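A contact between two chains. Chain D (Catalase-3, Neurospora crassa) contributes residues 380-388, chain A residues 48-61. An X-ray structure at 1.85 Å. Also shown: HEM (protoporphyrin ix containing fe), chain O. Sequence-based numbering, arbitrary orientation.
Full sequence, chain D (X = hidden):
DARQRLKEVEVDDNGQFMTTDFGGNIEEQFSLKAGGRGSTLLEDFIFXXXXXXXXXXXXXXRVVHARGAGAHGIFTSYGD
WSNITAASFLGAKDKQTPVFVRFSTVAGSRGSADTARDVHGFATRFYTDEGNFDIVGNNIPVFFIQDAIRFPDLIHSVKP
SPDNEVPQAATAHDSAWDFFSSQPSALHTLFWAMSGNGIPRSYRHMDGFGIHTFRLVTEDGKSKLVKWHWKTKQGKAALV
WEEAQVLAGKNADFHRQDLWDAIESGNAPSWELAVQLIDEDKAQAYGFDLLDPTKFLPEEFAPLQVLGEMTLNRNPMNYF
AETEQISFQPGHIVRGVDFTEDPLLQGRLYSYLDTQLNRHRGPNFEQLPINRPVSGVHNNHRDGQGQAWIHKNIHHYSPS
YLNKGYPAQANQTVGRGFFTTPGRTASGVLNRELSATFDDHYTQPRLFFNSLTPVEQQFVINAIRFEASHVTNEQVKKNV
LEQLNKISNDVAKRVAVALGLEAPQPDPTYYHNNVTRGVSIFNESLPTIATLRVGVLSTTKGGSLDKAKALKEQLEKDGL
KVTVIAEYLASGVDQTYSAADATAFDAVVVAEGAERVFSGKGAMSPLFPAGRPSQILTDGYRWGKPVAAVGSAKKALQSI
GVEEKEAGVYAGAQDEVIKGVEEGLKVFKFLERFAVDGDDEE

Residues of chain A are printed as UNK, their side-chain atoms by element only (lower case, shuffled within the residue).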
# COMPACT_ATOMS: atom_id res chain seq x y z
N ASN D 380 20.69 -6.70 10.96
CA ASN D 380 20.39 -7.78 10.04
C ASN D 380 19.01 -7.64 9.37
O ASN D 380 18.52 -8.59 8.76
CB ASN D 380 20.56 -9.14 10.75
CG ASN D 380 22.01 -9.41 11.14
OD1 ASN D 380 22.93 -9.11 10.36
ND2 ASN D 380 22.23 -9.94 12.34
N HIS D 381 18.41 -6.46 9.48
CA HIS D 381 17.18 -6.17 8.74
C HIS D 381 17.47 -6.18 7.24
O HIS D 381 18.49 -5.64 6.80
CB HIS D 381 16.60 -4.79 9.10
CG HIS D 381 16.31 -4.60 10.56
ND1 HIS D 381 15.60 -3.51 11.04
CD2 HIS D 381 16.64 -5.34 11.65
CE1 HIS D 381 15.50 -3.60 12.35
NE2 HIS D 381 16.12 -4.69 12.75
N ARG D 382 16.56 -6.75 6.46
CA ARG D 382 16.71 -6.81 5.02
C ARG D 382 15.38 -6.59 4.32
O ARG D 382 14.31 -6.71 4.93
CB ARG D 382 17.28 -8.16 4.58
CG ARG D 382 18.70 -8.46 5.11
CD ARG D 382 19.73 -7.55 4.47
NE ARG D 382 21.08 -7.94 4.85
CZ ARG D 382 21.69 -7.54 5.96
NH1 ARG D 382 21.05 -6.73 6.81
NH2 ARG D 382 22.92 -7.94 6.23
N ASP D 383 15.46 -6.28 3.03
CA ASP D 383 14.30 -6.26 2.15
C ASP D 383 13.25 -5.24 2.59
O ASP D 383 13.60 -4.18 3.13
CB ASP D 383 13.66 -7.65 2.06
CG ASP D 383 14.64 -8.74 1.62
OD1 ASP D 383 15.82 -8.41 1.33
OD2 ASP D 383 14.22 -9.91 1.56
N GLY D 384 11.97 -5.55 2.34
CA GLY D 384 10.88 -4.62 2.60
C GLY D 384 10.65 -3.68 1.43
O GLY D 384 11.58 -3.39 0.66
N GLN D 385 9.43 -3.20 1.28
CA GLN D 385 9.08 -2.28 0.20
C GLN D 385 10.06 -1.10 0.16
O GLN D 385 10.39 -0.53 1.20
CB GLN D 385 7.66 -1.77 0.39
CG GLN D 385 6.92 -1.48 -0.90
CD GLN D 385 6.70 -2.74 -1.75
OE1 GLN D 385 7.49 -3.03 -2.65
NE2 GLN D 385 5.63 -3.47 -1.47
N GLY D 386 10.57 -0.78 -1.03
CA GLY D 386 11.43 0.37 -1.20
C GLY D 386 12.80 0.32 -0.52
O GLY D 386 13.38 1.36 -0.21
N GLN D 387 13.31 -0.88 -0.29
CA GLN D 387 14.67 -1.05 0.25
C GLN D 387 15.68 -0.22 -0.56
O GLN D 387 15.89 -0.47 -1.75
CB GLN D 387 15.08 -2.52 0.24
CG GLN D 387 16.52 -2.77 0.68
CD GLN D 387 16.81 -2.22 2.06
OE1 GLN D 387 17.65 -1.33 2.23
NE2 GLN D 387 16.13 -2.77 3.08
N ALA D 388 16.30 0.77 0.09
CA ALA D 388 17.14 1.75 -0.61
C ALA D 388 18.64 1.47 -0.53
O ALA D 388 19.43 2.14 -1.20
CB ALA D 388 16.84 3.17 -0.12
N UNK A 48 10.05 -4.72 18.77
CA UNK A 48 9.10 -4.33 17.72
C UNK A 48 9.77 -3.76 16.46
O UNK A 48 9.34 -4.06 15.35
c UNK A 48 6.97 -4.13 19.13
c UNK A 48 6.82 -1.05 20.41
n UNK A 48 6.39 -2.29 20.66
n UNK A 48 7.33 -0.32 21.38
c UNK A 48 8.00 -3.41 18.25
c UNK A 48 5.85 -3.18 19.64
n UNK A 48 6.70 -0.55 19.19
N UNK A 49 10.81 -2.94 16.59
CA UNK A 49 11.43 -2.40 15.36
C UNK A 49 12.08 -3.52 14.53
O UNK A 49 12.06 -3.49 13.30
c UNK A 49 14.80 -2.03 15.81
o UNK A 49 15.22 -1.46 14.80
c UNK A 49 13.57 -1.53 16.56
n UNK A 49 15.39 -3.11 16.31
c UNK A 49 12.38 -1.22 15.64
N UNK A 50 12.63 -4.53 15.22
CA UNK A 50 13.24 -5.66 14.53
C UNK A 50 12.20 -6.57 13.88
O UNK A 50 12.33 -6.94 12.72
n UNK A 50 16.94 -10.54 16.26
c UNK A 50 15.55 -8.50 15.90
c UNK A 50 14.11 -6.48 15.50
c UNK A 50 16.17 -9.74 15.27
c UNK A 50 14.66 -7.76 14.90
N UNK A 51 11.16 -6.94 14.63
CA UNK A 51 10.13 -7.83 14.11
C UNK A 51 9.24 -7.14 13.08
O UNK A 51 8.78 -7.78 12.13
c UNK A 51 11.21 -9.81 16.17
c UNK A 51 9.59 -10.88 14.59
c UNK A 51 9.29 -8.45 15.24
c UNK A 51 9.76 -9.85 15.69
N UNK A 52 8.99 -5.86 13.28
CA UNK A 52 8.21 -5.13 12.28
C UNK A 52 8.93 -5.19 10.94
O UNK A 52 8.31 -5.41 9.89
c UNK A 52 7.17 -2.97 11.56
c UNK A 52 6.85 -1.54 11.90
o UNK A 52 5.87 -1.27 12.58
n UNK A 52 7.67 -0.61 11.40
c UNK A 52 7.97 -3.68 12.66
N UNK A 53 10.24 -4.96 10.94
CA UNK A 53 10.94 -5.00 9.67
C UNK A 53 10.87 -6.40 9.05
O UNK A 53 10.61 -6.53 7.85
n UNK A 53 13.59 -2.94 6.69
c UNK A 53 12.93 -4.05 8.46
c UNK A 53 13.09 -2.80 7.96
c UNK A 53 13.72 -4.23 6.41
c UNK A 53 12.38 -4.52 9.77
n UNK A 53 13.31 -4.92 7.46
N UNK A 54 11.07 -7.44 9.86
CA UNK A 54 10.90 -8.82 9.40
C UNK A 54 9.49 -9.08 8.86
O UNK A 54 9.32 -9.68 7.79
c UNK A 54 10.38 -13.90 9.47
c UNK A 54 9.46 -13.18 10.23
c UNK A 54 10.91 -11.24 10.16
c UNK A 54 11.19 -9.81 10.53
c UNK A 54 9.74 -11.86 10.58
c UNK A 54 11.81 -11.97 9.39
c UNK A 54 11.56 -13.29 9.05
N UNK A 55 8.50 -8.64 9.62
CA UNK A 55 7.10 -8.90 9.30
C UNK A 55 6.74 -8.35 7.93
O UNK A 55 5.80 -8.81 7.30
c UNK A 55 6.20 -8.95 11.71
o UNK A 55 5.69 -8.34 12.69
o UNK A 55 6.69 -10.09 11.80
c UNK A 55 6.19 -8.24 10.35
N UNK A 56 7.48 -7.33 7.49
CA UNK A 56 7.16 -6.63 6.25
C UNK A 56 8.19 -6.83 5.14
O UNK A 56 8.23 -6.05 4.18
c UNK A 56 5.81 -4.82 7.39
c UNK A 56 3.79 -4.07 7.86
c UNK A 56 5.56 -5.06 8.70
n UNK A 56 4.30 -4.57 8.97
c UNK A 56 7.00 -5.14 6.55
n UNK A 56 4.68 -4.21 6.89
N UNK A 57 8.98 -7.89 5.22
CA UNK A 57 10.02 -8.12 4.21
C UNK A 57 9.50 -8.37 2.80
O UNK A 57 10.13 -7.95 1.82
c UNK A 57 11.92 -8.90 5.71
c UNK A 57 12.81 -10.06 6.11
c UNK A 57 10.92 -9.28 4.64
o UNK A 57 12.80 -11.10 5.40
o UNK A 57 13.53 -9.92 7.12
N UNK A 58 8.36 -9.05 2.68
CA UNK A 58 7.93 -9.55 1.37
C UNK A 58 7.20 -8.50 0.56
O UNK A 58 6.42 -7.72 1.10
c UNK A 58 7.03 -10.78 1.50
c UNK A 58 7.66 -11.95 2.24
n UNK A 58 11.14 -12.19 3.18
c UNK A 58 8.89 -12.55 1.52
n UNK A 58 10.89 -14.32 4.02
n UNK A 58 9.46 -13.55 2.41
c UNK A 58 10.49 -13.34 3.21
N UNK A 59 7.46 -8.49 -0.75
CA UNK A 59 6.66 -7.70 -1.68
C UNK A 59 6.02 -8.64 -2.70
O UNK A 59 6.46 -9.79 -2.86
c UNK A 59 9.29 -6.20 -4.15
c UNK A 59 8.25 -5.77 -1.41
c UNK A 59 8.43 -7.21 -3.45
c UNK A 59 7.49 -6.60 -2.41
N UNK A 60 4.96 -8.18 -3.39
CA UNK A 60 4.32 -9.07 -4.36
C UNK A 60 5.33 -9.58 -5.39
O UNK A 60 6.13 -8.78 -5.88
c UNK A 60 4.31 -6.86 -3.33
c UNK A 60 3.29 -8.16 -5.05
c UNK A 60 3.00 -7.08 -4.05
N UNK A 61 5.29 -10.87 -5.72
CA UNK A 61 6.09 -11.38 -6.83
C UNK A 61 5.54 -10.78 -8.13
O UNK A 61 4.40 -10.31 -8.17
o UNK A 61 3.86 -15.70 -7.89
c UNK A 61 4.69 -15.06 -7.23
o UNK A 61 5.49 -15.61 -6.43
c UNK A 61 4.74 -13.53 -7.40
c UNK A 61 6.05 -12.91 -6.88
CHA HEM O . 3.02 -18.04 9.87
CHB HEM O . 3.33 -21.66 13.10
CHC HEM O . 6.70 -19.15 15.51
CHD HEM O . 5.69 -15.26 12.83
C1A HEM O . 2.84 -19.25 10.51
C2A HEM O . 2.00 -20.32 10.05
C3A HEM O . 2.07 -21.32 10.93
C4A HEM O . 2.98 -20.92 11.99
CMA HEM O . 1.32 -22.66 10.84
CAA HEM O . 1.17 -20.29 8.75
CBA HEM O . -0.30 -19.94 9.03
CGA HEM O . -1.02 -20.09 7.71
O1A HEM O . -1.39 -19.05 7.09
O2A HEM O . -1.18 -21.26 7.25
C1B HEM O . 4.24 -21.29 14.06
C2B HEM O . 4.56 -22.00 15.28
C3B HEM O . 5.51 -21.31 15.93
C4B HEM O . 5.79 -20.12 15.16
CMB HEM O . 3.93 -23.35 15.72
CAB HEM O . 6.21 -21.60 17.28
CBB HEM O . 5.73 -22.48 18.17
C1C HEM O . 6.68 -17.86 15.05
C2C HEM O . 7.35 -16.72 15.63
C3C HEM O . 7.06 -15.65 14.87
C4C HEM O . 6.19 -16.08 13.81
CMC HEM O . 8.26 -16.78 16.89
CAC HEM O . 7.49 -14.18 15.06
CBC HEM O . 7.67 -13.70 16.29
C1D HEM O . 4.90 -15.64 11.78
C2D HEM O . 4.44 -14.74 10.74
C3D HEM O . 3.60 -15.63 9.82
C4D HEM O . 3.64 -16.94 10.40
CMD HEM O . 4.72 -13.24 10.60
CAD HEM O . 2.84 -15.20 8.55
CBD HEM O . 1.38 -14.98 8.97
CGD HEM O . 0.59 -14.39 7.82
O1D HEM O . -0.65 -14.58 7.80
O2D HEM O . 1.19 -13.76 6.91
NA HEM O . 3.43 -19.65 11.70
NB HEM O . 5.01 -20.14 14.02
NC HEM O . 5.97 -17.44 13.95
ND HEM O . 4.42 -16.92 11.54
FE HEM O . 4.62 -18.47 12.87
O HOH W 1 17.74 -4.41 14.99
O HOH W 2 14.11 -7.62 8.19
O HOH W 3 7.10 -4.37 2.55
O HOH W 4 11.74 -10.23 0.96
O HOH W 5 14.89 -11.49 3.57

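Position 48 has three carbons, a nitrogen, then a carbon carrying two more nitrogens. It lies out of reach of chain D. That is a guanidinium, R48(A).

Position 49 has three carbons, the last carrying one oxygen and one nitrogen. The oxygen meets the edge of the H381(D) ring, 3.3 Å from CE1. An amide of this length is Q49(A). Its NE2 donates to water 1 (3.0 Å), which is also bonded to NE2 of H381(D) (2.8 Å).

Position 50 has four carbons in a row ending in nitrogen. Its CA lies 3.5 Å from H381(D) NE2, while the end of its side chain leads away. The residue is K50(A).

Position 51 has four carbons, forked at the second. It points away from chain D. This is L51(A); its CD1 is 3.8 Å from CBC of HEM.

Position 52 has three carbons, the third with an oxygen and a nitrogen. It makes no contact. The residue is Q52(A).

Position 53 has one carbon, then a five-membered ring of three carbons and two nitrogens. H381(D) CB sits over one face of this ring, 3.8 Å from its centroid. The residue is H53(A). Its CE1 lies 2.9 Å from R382(D) O. Water 2 bonds to its ND1 (2.9 Å) and donates to position 57.

Position 54 has one carbon and a six-carbon ring and does not touch chain D: F54(A). Position 55 has two carbons, the second with two oxygens, and does not touch it either: D55(A).

Position 56 repeats the five-membered ring with two nitrogens. Its ring leads away, but its backbone O receives a CA-H...O contact from G384(D) CA (3.4 Å). The residue is H56(A).

Position 57 has three carbons, the third with two oxygens. One of its side-chain carbons lies 3.3 Å from R382(D) O. The carboxylate identifies E57(A); that carbon is CG.

Position 58 ends in a carbon with three nitrogens. A terminal nitrogen stays 4.2 Å from D383(D) OD2. The residue is R58(A). That nitrogen, NH1, forms a salt bridge with E57(A) OE1 (3.0 Å).

Position 59 has four carbons, forked at the first. It points toward chain D and packs near Q385(D). The residue is I59(A).

Position 60 has three carbons closing onto the backbone N. Its ring lies near the Q385(D) side chain. The residue is P60(A). Position 61 has three carbons and two oxygens and is out of reach: E61(A).

One direct hydrogen bond joins the stretches, from G384(D) N to E57(A) O (3.1 Å). Here the backbones come close, and G384(D) adopts angles that call for glycine. Histidine packing holds one end. Water 4 donates to D383(D) OD2 (2.6 Å) and, weakly, to the backbone E57(A) O (2.9 Å). Water 5 donates to D383(D) OD2 (2.6 Å) and to E57(A) OE1 (2.8 Å), so it bridges the two carboxylates.

Chain A, residues 48-61: RQKLQHFDHERIPE
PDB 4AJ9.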